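PDB 3LWU: succinylglutamate desuccinylase/aspartoacylase from Shewanella frigidimarina, which binds a zinc ion and is probably a hydrolase of the succinylglutamate desuccinylase/aspartoacylase family, thought to act on ester bonds. Local coordinates for residues R212-P217 against F259-A264; K311-P316 against K335-I340; A325-P330 against E377-M382; D360-L365 against T383-L388. All blocks are in the same frame, centred on the assembly; numbering follows the deposited sequence. Where two conformers were deposited one is given.

Interaction 1 (R212-P217 against F259-A264)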
loop_
_atom_site.group_PDB
_atom_site.type_symbol
_atom_site.label_atom_id
_atom_site.label_comp_id
_atom_site.label_asym_id
_atom_site.label_seq_id
_atom_site.Cartn_x
_atom_site.Cartn_y
_atom_site.Cartn_z
ATOM N N ARG A 212 -7.731 20.595 -33.404
ATOM C CA ARG A 212 -9.075 20.489 -33.979
ATOM C C ARG A 212 -9.411 19.132 -34.662
ATOM O O ARG A 212 -10.580 18.887 -35.058
ATOM C CB ARG A 212 -9.362 21.687 -34.927
ATOM C CG ARG A 212 -8.515 21.768 -36.160
ATOM C CD ARG A 212 -8.984 22.867 -37.117
ATOM N NE ARG A 212 -8.367 22.689 -38.438
ATOM C CZ ARG A 212 -7.094 22.981 -38.717
ATOM N NH1 ARG A 212 -6.304 23.500 -37.777
ATOM N NH2 ARG A 212 -6.595 22.763 -39.938
ATOM N N PHE A 213 -8.414 18.253 -34.803
ATOM C CA PHE A 213 -8.624 16.971 -35.481
ATOM C C PHE A 213 -9.017 15.865 -34.529
ATOM O O PHE A 213 -9.744 14.946 -34.914
ATOM C CB PHE A 213 -7.392 16.591 -36.288
ATOM C CG PHE A 213 -7.148 17.508 -37.456
ATOM C CD1 PHE A 213 -7.815 17.307 -38.650
ATOM C CD2 PHE A 213 -6.314 18.605 -37.330
ATOM C CE1 PHE A 213 -7.639 18.156 -39.718
ATOM C CE2 PHE A 213 -6.119 19.459 -38.398
ATOM C CZ PHE A 213 -6.790 19.231 -39.596
ATOM N N PHE A 214 -8.549 15.960 -33.288
ATOM C CA PHE A 214 -8.917 15.005 -32.283
ATOM C C PHE A 214 -10.335 15.280 -31.839
ATOM O O PHE A 214 -10.876 16.355 -32.130
ATOM C CB PHE A 214 -7.942 15.052 -31.110
ATOM C CG PHE A 214 -6.532 14.721 -31.492
ATOM C CD1 PHE A 214 -6.153 13.423 -31.694
ATOM C CD2 PHE A 214 -5.587 15.723 -31.671
ATOM C CE1 PHE A 214 -4.837 13.101 -32.049
ATOM C CE2 PHE A 214 -4.277 15.404 -32.029
ATOM C CZ PHE A 214 -3.908 14.100 -32.199
ATOM N N SER A 215 -10.959 14.294 -31.187
ATOM C CA SER A 215 -12.361 14.426 -30.748
ATOM C C SER A 215 -12.351 14.804 -29.270
ATOM O O SER A 215 -12.843 14.076 -28.422
ATOM C CB SER A 215 -13.109 13.119 -30.979
ATOM O OG SER A 215 -13.133 12.774 -32.355
ATOM N N ILE A 216 -11.717 15.934 -28.965
ATOM C CA ILE A 216 -11.414 16.288 -27.590
ATOM C C ILE A 216 -11.890 17.711 -27.305
ATOM O O ILE A 216 -11.399 18.669 -27.909
ATOM C CB ILE A 216 -9.918 16.096 -27.275
ATOM C CG1 ILE A 216 -9.572 14.599 -27.338
ATOM C CG2 ILE A 216 -9.599 16.599 -25.844
ATOM C CD1 ILE A 216 -8.137 14.252 -27.094
ATOM N N PRO A 217 -12.867 17.861 -26.393
ATOM C CA PRO A 217 -13.428 19.200 -26.202
ATOM C C PRO A 217 -12.465 20.224 -25.596
ATOM O O PRO A 217 -12.549 21.395 -25.943
ATOM C CB PRO A 217 -14.614 18.958 -25.270
ATOM C CG PRO A 217 -14.916 17.505 -25.406
ATOM C CD PRO A 217 -13.605 16.854 -25.611
ATOM N N PHE A 259 1.679 14.681 -28.562
ATOM C CA PHE A 259 0.457 15.019 -27.811
ATOM C C PHE A 259 0.224 14.004 -26.707
ATOM O O PHE A 259 0.494 12.818 -26.897
ATOM C CB PHE A 259 -0.784 14.960 -28.716
ATOM C CG PHE A 259 -0.620 15.655 -30.012
ATOM C CD1 PHE A 259 -0.925 17.009 -30.138
ATOM C CD2 PHE A 259 -0.173 14.977 -31.115
ATOM C CE1 PHE A 259 -0.751 17.651 -31.314
ATOM C CE2 PHE A 259 0.005 15.625 -32.289
ATOM C CZ PHE A 259 -0.291 16.957 -32.401
ATOM N N THR A 260 -0.287 14.466 -25.559
ATOM C CA THR A 260 -0.780 13.571 -24.488
ATOM C C THR A 260 -2.305 13.699 -24.499
ATOM O O THR A 260 -2.863 14.799 -24.298
ATOM C CB THR A 260 -0.208 13.948 -23.119
ATOM O OG1 THR A 260 1.229 13.857 -23.151
ATOM C CG2 THR A 260 -0.753 13.105 -21.935
ATOM N N LEU A 261 -2.975 12.583 -24.777
ATOM C CA LEU A 261 -4.428 12.532 -24.751
ATOM C C LEU A 261 -4.901 12.031 -23.382
ATOM O O LEU A 261 -4.350 11.090 -22.846
ATOM C CB LEU A 261 -4.947 11.598 -25.833
ATOM C CG LEU A 261 -4.936 12.139 -27.264
ATOM C CD1 LEU A 261 -3.542 12.525 -27.678
ATOM C CD2 LEU A 261 -5.559 11.091 -28.206
ATOM N N GLU A 262 -5.898 12.689 -22.816
ATOM C CA GLU A 262 -6.473 12.279 -21.532
ATOM C C GLU A 262 -7.904 11.799 -21.793
ATOM O O GLU A 262 -8.827 12.589 -21.916
ATOM C CB GLU A 262 -6.427 13.450 -20.546
ATOM C CG GLU A 262 -5.045 14.073 -20.389
ATOM C CD GLU A 262 -4.103 13.240 -19.538
ATOM O OE1 GLU A 262 -4.578 12.430 -18.686
ATOM O OE2 GLU A 262 -2.885 13.452 -19.693
ATOM N N LEU A 263 -8.066 10.489 -21.872
ATOM C CA LEU A 263 -9.283 9.862 -22.367
ATOM C C LEU A 263 -10.279 9.529 -21.234
ATOM O O LEU A 263 -10.558 8.368 -20.926
ATOM C CB LEU A 263 -8.888 8.626 -23.161
ATOM C CG LEU A 263 -7.904 8.921 -24.330
ATOM C CD1 LEU A 263 -7.187 7.641 -24.743
ATOM C CD2 LEU A 263 -8.555 9.599 -25.491
ATOM N N ALA A 264 -10.834 10.586 -20.640
ATOM C CA ALA A 264 -11.852 10.474 -19.578
ATOM C C ALA A 264 -11.277 9.802 -18.347
ATOM O O ALA A 264 -10.179 10.128 -17.984
ATOM C CB ALA A 264 -13.163 9.824 -20.070
#
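Two phenylalanines meet edge to face across this contact: the Phe214 ring turns its edge toward one face of the Phe259 ring, with centroids 5.2 Å apart and planes at 62°. Phe214 CE2 stands over the centre of the Phe259 ring, and Phe214 CZ lies 4.0 Å from Phe259 CD2. In both residues CG lies anti to the carbonyl carbon (chi1 -61° in Phe214, -47° in Phe259), which sends each ring into the space between loop 212-217 and strand 257-263. Such a T-shaped pair sets the weakly positive ring hydrogens of one phenylalanine against the pi cloud of the other. Tyr284, on helix 271-287, meets both rings. Beside them, Phe214 CD1 comes within 4.2 Å of Leu261 CD2, and Ile216 CD1 reaches Leu261 CG at 3.8 Å, the two aliphatic chains crossing at about a right angle. One branched leucine thus serves both partners in a buried, apolar setting. Leu201 of strand 196-204 touches both Ile216 and Leu261. The side chain of Leu261 is about 6 Å from that of the zinc ligand His192, which places the contact close behind that ligand. Dispersion and the T-shaped ring pair hold it together, without a polar bond to set its direction.

Interaction 2 (K311-P316 against K335-I340). With SO4 (sulfate ion), chain D.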
loop_
_atom_site.group_PDB
_atom_site.type_symbol
_atom_site.label_atom_id
_atom_site.label_comp_id
_atom_site.label_asym_id
_atom_site.label_seq_id
_atom_site.Cartn_x
_atom_site.Cartn_y
_atom_site.Cartn_z
ATOM N N LYS A 311 -5.700 25.129 -13.145
ATOM C CA LYS A 311 -5.408 25.315 -11.710
ATOM C C LYS A 311 -5.869 24.161 -10.882
ATOM O O LYS A 311 -6.940 23.595 -11.113
ATOM C CB LYS A 311 -6.106 26.585 -11.166
ATOM C CG LYS A 311 -5.564 27.932 -11.716
ATOM C CD LYS A 311 -4.192 28.278 -11.097
ATOM C CE LYS A 311 -3.978 29.788 -10.983
ATOM N NZ LYS A 311 -3.570 30.353 -12.306
ATOM N N LYS A 312 -5.075 23.834 -9.867
ATOM C CA LYS A 312 -5.428 22.802 -8.920
ATOM C C LYS A 312 -6.107 23.412 -7.704
ATOM O O LYS A 312 -5.540 24.247 -7.021
ATOM C CB LYS A 312 -4.191 22.094 -8.432
ATOM C CG LYS A 312 -3.344 21.437 -9.479
ATOM C CD LYS A 312 -2.185 20.596 -8.833
ATOM C CE LYS A 312 -2.706 19.516 -7.879
ATOM N NZ LYS A 312 -3.415 18.441 -8.601
ATOM N N PHE A 313 -7.313 22.973 -7.411
ATOM C CA PHE A 313 -7.995 23.403 -6.187
ATOM C C PHE A 313 -7.811 22.345 -5.095
ATOM O O PHE A 313 -8.274 21.203 -5.259
ATOM C CB PHE A 313 -9.491 23.674 -6.439
ATOM C CG PHE A 313 -10.204 24.283 -5.247
ATOM C CD1 PHE A 313 -10.046 25.611 -4.931
ATOM C CD2 PHE A 313 -11.013 23.518 -4.436
ATOM C CE1 PHE A 313 -10.705 26.178 -3.820
ATOM C CE2 PHE A 313 -11.675 24.082 -3.320
ATOM C CZ PHE A 313 -11.508 25.392 -3.012
ATOM N N HIS A 314 -7.158 22.736 -3.998
ATOM C CA HIS A 314 -6.893 21.849 -2.847
ATOM C C HIS A 314 -7.963 22.027 -1.790
ATOM O O HIS A 314 -8.480 23.121 -1.608
ATOM C CB HIS A 314 -5.524 22.148 -2.234
ATOM C CG HIS A 314 -4.390 21.966 -3.198
ATOM N ND1 HIS A 314 -3.874 23.006 -3.935
ATOM C CD2 HIS A 314 -3.702 20.862 -3.574
ATOM C CE1 HIS A 314 -2.893 22.562 -4.701
ATOM N NE2 HIS A 314 -2.763 21.266 -4.503
ATOM N N ALA A 315 -8.323 20.933 -1.120
ATOM C CA ALA A 315 -9.288 20.986 -0.050
ATOM C C ALA A 315 -8.882 22.040 0.974
ATOM O O ALA A 315 -7.800 21.972 1.525
ATOM C CB ALA A 315 -9.484 19.557 0.622
ATOM N N PRO A 316 -9.763 23.006 1.260
ATOM C CA PRO A 316 -9.403 24.021 2.263
ATOM C C PRO A 316 -9.519 23.457 3.685
ATOM O O PRO A 316 -8.963 24.009 4.603
ATOM C CB PRO A 316 -10.432 25.148 2.018
ATOM C CG PRO A 316 -11.651 24.365 1.533
ATOM C CD PRO A 316 -11.101 23.234 0.693
ATOM N N LYS A 335 -21.205 29.266 -8.290
ATOM C CA LYS A 335 -21.914 27.971 -8.253
ATOM C C LYS A 335 -21.071 26.901 -7.543
ATOM O O LYS A 335 -19.849 26.888 -7.679
ATOM C CB LYS A 335 -22.289 27.506 -9.666
ATOM C CG LYS A 335 -23.356 28.394 -10.375
ATOM C CD LYS A 335 -24.764 28.134 -9.795
ATOM C CE LYS A 335 -25.785 29.305 -10.007
ATOM N NZ LYS A 335 -26.760 29.009 -11.115
ATOM N N PRO A 336 -21.724 25.976 -6.798
ATOM C CA PRO A 336 -20.940 25.084 -5.950
ATOM C C PRO A 336 -20.037 24.109 -6.724
ATOM O O PRO A 336 -20.435 23.513 -7.723
ATOM C CB PRO A 336 -22.013 24.336 -5.125
ATOM C CG PRO A 336 -23.198 24.266 -6.004
ATOM C CD PRO A 336 -23.165 25.645 -6.751
ATOM N N LEU A 337 -18.800 24.022 -6.286
ATOM C CA LEU A 337 -17.858 23.062 -6.791
ATOM C C LEU A 337 -17.995 21.747 -6.006
ATOM O O LEU A 337 -18.191 20.698 -6.593
ATOM C CB LEU A 337 -16.441 23.604 -6.634
ATOM C CG LEU A 337 -15.330 22.763 -7.238
ATOM C CD1 LEU A 337 -15.268 22.988 -8.786
ATOM C CD2 LEU A 337 -13.997 23.135 -6.547
ATOM N N VAL A 338 -17.863 21.830 -4.682
ATOM C CA VAL A 338 -18.109 20.679 -3.783
ATOM C C VAL A 338 -18.942 21.102 -2.574
ATOM O O VAL A 338 -19.030 22.298 -2.248
ATOM C CB VAL A 338 -16.808 20.061 -3.241
ATOM C CG1 VAL A 338 -15.926 19.612 -4.371
ATOM C CG2 VAL A 338 -16.092 21.001 -2.308
ATOM N N ASN A 339 -19.575 20.127 -1.938
ATOM C CA ASN A 339 -20.040 20.271 -0.572
ATOM C C ASN A 339 -19.148 19.423 0.324
ATOM O O ASN A 339 -18.811 18.305 -0.014
ATOM C CB ASN A 339 -21.506 19.864 -0.458
ATOM C CG ASN A 339 -22.410 20.685 -1.391
ATOM O OD1 ASN A 339 -22.284 21.886 -1.450
ATOM N ND2 ASN A 339 -23.313 20.033 -2.101
ATOM N N ILE A 340 -18.749 19.963 1.461
ATOM C CA ILE A 340 -18.004 19.201 2.448
ATOM C C ILE A 340 -18.912 18.851 3.609
ATOM O O ILE A 340 -19.520 19.727 4.214
ATOM C CB ILE A 340 -16.823 20.022 2.984
ATOM C CG1 ILE A 340 -15.977 20.565 1.821
ATOM C CG2 ILE A 340 -15.975 19.179 3.929
ATOM C CD1 ILE A 340 -14.729 21.353 2.285
HETATM S S SO4 D . 0.815 20.582 -5.844
HETATM O O1 SO4 D . 0.864 20.492 -7.312
HETATM O O2 SO4 D . -0.457 20.020 -5.362
HETATM O O3 SO4 D . 1.958 19.855 -5.266
HETATM O O4 SO4 D . 0.907 21.998 -5.479
#
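The Phe313 ring is met obliquely by Leu337, whose CD2 methyl lies 3.7 Å from Phe313 CD2, while the ring of His314 receives a sulfate oxygen at its edge, in plane. Phe313 CG and Leu337 CG are each anti to their own backbone N (chi1 -173° and -175°), and the two side chains run alongside in opposite senses. A broad ring and a branched leucine suit this buried place. Farther along, Pro316 CG approaches Ile340 CD1 at 4.4 Å, a looser touch, Pro316 being exposed. The contact joins strand 310-314, paired with strand 377-382, to strand 336-341 of the four-stranded antiparallel sheet, where Leu337 and Val338 form a classic beta bulge opposite Ile355. His314 NE2 donates to sulfate O2 at 2.8 Å, with an N-H...O angle of 157°. Carbons of Lys312 also touch this anion, probably from the crystallisation liquor, with CD 3.4 Å from sulfate O1, while NZ is directed to Glu377. With an alanine here instead of His314, Phe166 O of the second subunit would probably lose its bond from ND1, and the sulfate its donor. Phe166 of that subunit also meets the Phe313 ring edge-to-face.

Interaction 3 (A325-P330 against E377-M382)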
loop_
_atom_site.group_PDB
_atom_site.type_symbol
_atom_site.label_atom_id
_atom_site.label_comp_id
_atom_site.label_asym_id
_atom_site.label_seq_id
_atom_site.Cartn_x
_atom_site.Cartn_y
_atom_site.Cartn_z
ATOM N N ALA A 325 -19.896 19.810 -9.099
ATOM C CA ALA A 325 -19.677 20.341 -10.451
ATOM C C ALA A 325 -19.326 19.198 -11.362
ATOM O O ALA A 325 -18.362 18.463 -11.105
ATOM C CB ALA A 325 -18.563 21.370 -10.467
ATOM N N SER A 326 -20.059 19.083 -12.457
ATOM C CA SER A 326 -19.770 18.083 -13.498
ATOM C C SER A 326 -18.504 18.392 -14.285
ATOM O O SER A 326 -18.290 19.514 -14.739
ATOM C CB SER A 326 -20.927 18.043 -14.509
ATOM O OG SER A 326 -22.121 17.613 -13.890
ATOM N N VAL A 327 -17.690 17.377 -14.516
ATOM C CA VAL A 327 -16.497 17.563 -15.337
ATOM C C VAL A 327 -16.890 17.860 -16.782
ATOM O O VAL A 327 -17.869 17.317 -17.275
ATOM C CB VAL A 327 -15.569 16.339 -15.241
ATOM C CG1 VAL A 327 -15.018 16.259 -13.829
ATOM C CG2 VAL A 327 -16.293 14.969 -15.697
ATOM N N GLY A 328 -16.158 18.752 -17.441
ATOM C CA GLY A 328 -16.435 19.079 -18.811
ATOM C C GLY A 328 -17.533 20.109 -19.067
ATOM O O GLY A 328 -17.810 20.390 -20.230
ATOM N N GLU A 329 -18.145 20.679 -18.023
ATOM C CA GLU A 329 -19.239 21.677 -18.147
ATOM C C GLU A 329 -18.799 22.998 -17.518
ATOM O O GLU A 329 -18.193 22.977 -16.448
ATOM C CB GLU A 329 -20.485 21.226 -17.358
ATOM C CG GLU A 329 -21.616 20.579 -18.165
ATOM C CD GLU A 329 -22.779 20.122 -17.276
ATOM O OE1 GLU A 329 -23.215 20.902 -16.386
ATOM O OE2 GLU A 329 -23.246 18.970 -17.469
ATOM N N PRO A 330 -19.116 24.148 -18.145
ATOM C CA PRO A 330 -18.817 25.432 -17.501
ATOM C C PRO A 330 -19.419 25.606 -16.109
ATOM O O PRO A 330 -20.555 25.172 -15.852
ATOM C CB PRO A 330 -19.435 26.466 -18.456
ATOM C CG PRO A 330 -19.395 25.828 -19.795
ATOM C CD PRO A 330 -19.403 24.316 -19.584
ATOM N N GLU A 377 -5.903 17.344 -3.356
ATOM C CA GLU A 377 -6.385 17.921 -4.618
ATOM C C GLU A 377 -7.843 17.535 -4.836
ATOM O O GLU A 377 -8.142 16.365 -4.767
ATOM C CB GLU A 377 -5.579 17.367 -5.782
ATOM C CG GLU A 377 -6.000 17.890 -7.176
ATOM C CD GLU A 377 -5.964 16.779 -8.246
ATOM O OE1 GLU A 377 -6.803 15.789 -8.196
ATOM O OE2 GLU A 377 -5.099 16.889 -9.114
ATOM N N LEU A 378 -8.747 18.499 -5.015
ATOM C CA LEU A 378 -10.171 18.188 -5.191
ATOM C C LEU A 378 -10.492 18.177 -6.664
ATOM O O LEU A 378 -11.051 17.215 -7.149
ATOM C CB LEU A 378 -11.105 19.161 -4.452
ATOM C CG LEU A 378 -11.230 19.052 -2.936
ATOM C CD1 LEU A 378 -12.174 20.112 -2.384
ATOM C CD2 LEU A 378 -11.632 17.663 -2.520
ATOM N N TYR A 379 -10.163 19.277 -7.344
ATOM C CA TYR A 379 -10.360 19.439 -8.770
ATOM C C TYR A 379 -9.160 20.092 -9.449
ATOM O O TYR A 379 -8.382 20.849 -8.837
ATOM C CB TYR A 379 -11.539 20.376 -9.088
ATOM C CG TYR A 379 -12.945 19.809 -9.084
ATOM C CD1 TYR A 379 -13.678 19.709 -7.891
ATOM C CD2 TYR A 379 -13.604 19.492 -10.285
ATOM C CE1 TYR A 379 -14.982 19.233 -7.886
ATOM C CE2 TYR A 379 -14.919 18.994 -10.282
ATOM C CZ TYR A 379 -15.606 18.875 -9.074
ATOM O OH TYR A 379 -16.920 18.435 -9.026
ATOM N N LYS A 380 -9.083 19.876 -10.754
ATOM C CA LYS A 380 -8.344 20.776 -11.640
ATOM C C LYS A 380 -9.345 21.441 -12.563
ATOM O O LYS A 380 -10.222 20.757 -13.123
ATOM C CB LYS A 380 -7.305 20.039 -12.450
ATOM C CG LYS A 380 -6.135 19.456 -11.669
ATOM C CD LYS A 380 -4.982 19.523 -12.608
ATOM C CE LYS A 380 -3.908 18.517 -12.451
ATOM N NZ LYS A 380 -3.014 18.884 -13.618
ATOM N N VAL A 381 -9.234 22.759 -12.699
ATOM C CA VAL A 381 -10.176 23.532 -13.450
ATOM C C VAL A 381 -9.431 24.469 -14.433
ATOM O O VAL A 381 -8.349 24.973 -14.134
ATOM C CB VAL A 381 -11.090 24.360 -12.516
ATOM C CG1 VAL A 381 -11.776 23.453 -11.442
ATOM C CG2 VAL A 381 -10.313 25.522 -11.883
HETATM N N MSE A 382 -10.010 24.667 -15.604
HETATM C CA MSE A 382 -9.466 25.594 -16.571
HETATM C C MSE A 382 -10.117 26.950 -16.338
HETATM O O MSE A 382 -11.334 27.039 -16.081
HETATM C CB MSE A 382 -9.773 25.149 -17.997
HETATM C CG MSE A 382 -9.140 23.871 -18.421
HETATM SE SE MSE A 382 -9.666 23.558 -20.251
HETATM C CE MSE A 382 -8.404 22.188 -20.713
#
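The polar part of this contact centres on the hydrogen bond from Tyr379 OH to Ala325 O, 2.5 Å. The hydroxyl approaches in the carbonyl plane, on a lone pair, with a C=O...O angle of 128°. The acceptor in turn lies at the edge of the phenol ring, near its plane. Tyr379 CG sits anti to the carbonyl carbon (chi1 -83°), which carries the ring out from the strand toward loop 325-330 and lets the hydroxyl reach a backbone atom there.

The apolar contacts lie around the same ring. Ala325 CB is 4.1 Å from Tyr379 CZ, and the small methyl suits a place where the phenol must come up close to the main chain. Val327 CG1 is a more distant neighbour, 4.5 Å from Tyr379 CE2. A phenylalanine in place of Tyr379 would keep the ring but would probably leave the carbonyl of Ala325 without its hydroxyl donor and the loop less firmly fixed to the strand.

Within the loop, Ser326 to Glu329 form a type II beta turn. Gly328 suits its third position, since in this left-handed backbone conformation a side chain would press on the preceding carbonyl oxygen. Strand 377-382 runs between strands 310-314 and 362-366, antiparallel to both, with a classic beta bulge at Leu378 and Tyr379 opposite Phe313; Tyr379 also packs on Leu337 and Val338 of strand 336-341 and on Pro363 of strand 362-366.

Interaction 4 (D360-L365 against T383-L388)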
loop_
_atom_site.group_PDB
_atom_site.type_symbol
_atom_site.label_atom_id
_atom_site.label_comp_id
_atom_site.label_asym_id
_atom_site.label_seq_id
_atom_site.Cartn_x
_atom_site.Cartn_y
_atom_site.Cartn_z
ATOM N N ASP A 360 -15.194 32.256 -13.110
ATOM C CA ASP A 360 -15.764 31.219 -13.965
ATOM C C ASP A 360 -14.687 30.217 -14.342
ATOM O O ASP A 360 -13.532 30.569 -14.543
ATOM C CB ASP A 360 -16.353 31.788 -15.263
ATOM C CG ASP A 360 -17.482 32.750 -15.022
ATOM O OD1 ASP A 360 -18.049 32.779 -13.901
ATOM O OD2 ASP A 360 -17.776 33.517 -15.960
ATOM N N CYS A 361 -15.063 28.957 -14.446
ATOM C CA CYS A 361 -14.101 27.948 -14.850
ATOM C C CYS A 361 -14.786 26.839 -15.588
ATOM O O CYS A 361 -16.005 26.805 -15.642
ATOM C CB CYS A 361 -13.363 27.418 -13.626
ATOM S SG CYS A 361 -14.307 26.350 -12.516
ATOM N N VAL A 362 -13.988 25.946 -16.178
ATOM C CA VAL A 362 -14.464 24.638 -16.638
ATOM C C VAL A 362 -13.737 23.583 -15.821
ATOM O O VAL A 362 -12.541 23.343 -16.031
ATOM C CB VAL A 362 -14.224 24.457 -18.165
ATOM C CG1 VAL A 362 -14.630 23.082 -18.635
ATOM C CG2 VAL A 362 -14.966 25.554 -18.968
ATOM N N PRO A 363 -14.437 22.939 -14.864
ATOM C CA PRO A 363 -13.800 21.877 -14.152
ATOM C C PRO A 363 -13.481 20.699 -15.077
ATOM O O PRO A 363 -14.355 20.273 -15.868
ATOM C CB PRO A 363 -14.848 21.474 -13.091
ATOM C CG PRO A 363 -15.731 22.623 -12.967
ATOM C CD PRO A 363 -15.789 23.181 -14.349
ATOM N N ILE A 364 -12.245 20.184 -14.994
ATOM C CA ILE A 364 -11.811 19.126 -15.920
ATOM C C ILE A 364 -11.832 17.749 -15.285
ATOM O O ILE A 364 -12.253 16.790 -15.919
ATOM C CB ILE A 364 -10.422 19.437 -16.521
ATOM C CG1 ILE A 364 -10.542 20.624 -17.464
ATOM C CG2 ILE A 364 -9.831 18.230 -17.263
ATOM C CD1 ILE A 364 -11.588 20.384 -18.605
ATOM N N LEU A 365 -11.352 17.657 -14.046
ATOM C CA LEU A 365 -11.254 16.395 -13.344
ATOM C C LEU A 365 -11.360 16.634 -11.854
ATOM O O LEU A 365 -11.092 17.743 -11.349
ATOM C CB LEU A 365 -9.932 15.658 -13.689
ATOM C CG LEU A 365 -8.622 16.384 -13.431
ATOM C CD1 LEU A 365 -8.068 16.101 -12.004
ATOM C CD2 LEU A 365 -7.540 16.034 -14.488
ATOM N N THR A 383 -9.313 27.992 -16.444
ATOM C CA THR A 383 -9.807 29.359 -16.356
ATOM C C THR A 383 -9.381 30.089 -17.646
ATOM O O THR A 383 -8.527 29.607 -18.383
ATOM C CB THR A 383 -9.242 30.086 -15.086
ATOM O OG1 THR A 383 -7.817 30.147 -15.166
ATOM C CG2 THR A 383 -9.602 29.330 -13.812
ATOM N N ASN A 384 -9.983 31.242 -17.918
ATOM C CA ASN A 384 -9.668 32.000 -19.127
ATOM C C ASN A 384 -9.759 31.100 -20.377
ATOM O O ASN A 384 -8.846 31.059 -21.205
ATOM C CB ASN A 384 -8.293 32.664 -18.978
ATOM C CG ASN A 384 -8.279 33.703 -17.854
ATOM O OD1 ASN A 384 -9.240 34.430 -17.673
ATOM N ND2 ASN A 384 -7.204 33.764 -17.108
ATOM N N VAL A 385 -10.867 30.366 -20.464
ATOM C CA VAL A 385 -11.110 29.419 -21.536
ATOM C C VAL A 385 -11.610 30.192 -22.745
ATOM O O VAL A 385 -12.248 31.216 -22.611
ATOM C CB VAL A 385 -12.148 28.354 -21.094
ATOM C CG1 VAL A 385 -12.452 27.364 -22.195
ATOM C CG2 VAL A 385 -11.646 27.607 -19.873
ATOM N N PHE A 386 -11.289 29.697 -23.932
ATOM C CA PHE A 386 -11.729 30.286 -25.196
ATOM C C PHE A 386 -11.953 29.209 -26.264
ATOM O O PHE A 386 -11.358 28.136 -26.188
ATOM C CB PHE A 386 -10.681 31.292 -25.691
ATOM C CG PHE A 386 -9.266 30.774 -25.652
ATOM C CD1 PHE A 386 -8.764 29.999 -26.686
ATOM C CD2 PHE A 386 -8.430 31.077 -24.589
ATOM C CE1 PHE A 386 -7.451 29.528 -26.655
ATOM C CE2 PHE A 386 -7.113 30.627 -24.554
ATOM C CZ PHE A 386 -6.626 29.836 -25.585
ATOM N N PRO A 387 -12.813 29.486 -27.262
ATOM C CA PRO A 387 -12.948 28.555 -28.388
ATOM C C PRO A 387 -11.648 28.449 -29.185
ATOM O O PRO A 387 -10.992 29.448 -29.398
ATOM C CB PRO A 387 -14.056 29.189 -29.247
ATOM C CG PRO A 387 -14.769 30.150 -28.317
ATOM C CD PRO A 387 -13.677 30.672 -27.435
ATOM N N LEU A 388 -11.275 27.232 -29.572
ATOM C CA LEU A 388 -10.083 26.988 -30.390
ATOM C C LEU A 388 -10.339 27.481 -31.784
ATOM O O LEU A 388 -9.437 28.004 -32.452
ATOM C CB LEU A 388 -9.783 25.479 -30.528
ATOM C CG LEU A 388 -8.982 24.723 -29.473
ATOM C CD1 LEU A 388 -8.663 23.304 -29.990
ATOM C CD2 LEU A 388 -7.712 25.472 -29.107
HETATM O O HOH W 1 -11.977 32.021 -16.063
#
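Where strand 362-366 begins and its antiparallel neighbour 377-382 ends, the two chains stay in contact through a water bridge and a few methyl contacts. Water 1 donates to Asp360 O at 2.6 Å and accepts from Asn384 N at 2.8 Å, linking the two backbones where no direct bond joins them. Beside it, the CG2 methyl of Thr383 lies 4.2 Å from Cys361 CB and 4.2 Å from Asp360 O. Threonine suits this place through its two unlike branches: with chi1 61°, OG1 sits between the backbone N and the carbonyl carbon and bonds Asp309 O, while CG2 serves the contact with segment 360-365. Val362 CG2, for its part, meets Val385 CG2 at 4.0 Å. In both valines this is the branch anti to the carbonyl carbon, and the side chains cross at about a right angle, compact shapes that fit between two nearby backbones. The carboxylate of Asp360 turns elsewhere, where OD1 accepts from Ala333 N. Asn384 turns the chain in a left-handed conformation, which asparagine tolerates well. The water bridge thus lies just past the end of the antiparallel pair 362-366/377-382, in which Val362 bonds Met382 and Ile364 and Leu365 form a classic beta bulge opposite Lys380.

How the interactions relate
Interactions 2, 3 and 4 form a connected group, whereas interaction 1 stands apart, nearer the zinc site. Strand 377-382 is the common element: it pairs with 310-314 of interaction 2 and with 362-366 of interaction 4. Centres of interactions 2 and 3 are 9 Å apart, as are those of 3 and 4. The salt bridge of Lys312 NZ with Glu377 OE2, modelled implausibly short, joins interactions 2 and 3; Gly328 N lies 2.8 Å from Pro363 O between 3 and 4; and Leu337 CD1 packs 4.2 Å from Pro363 CG between 2 and 4. Interaction 1 touches none of them; its nearest atoms are about 4 Å from interaction 4, and its Leu261 side chain is about 10 Å from the zinc ion.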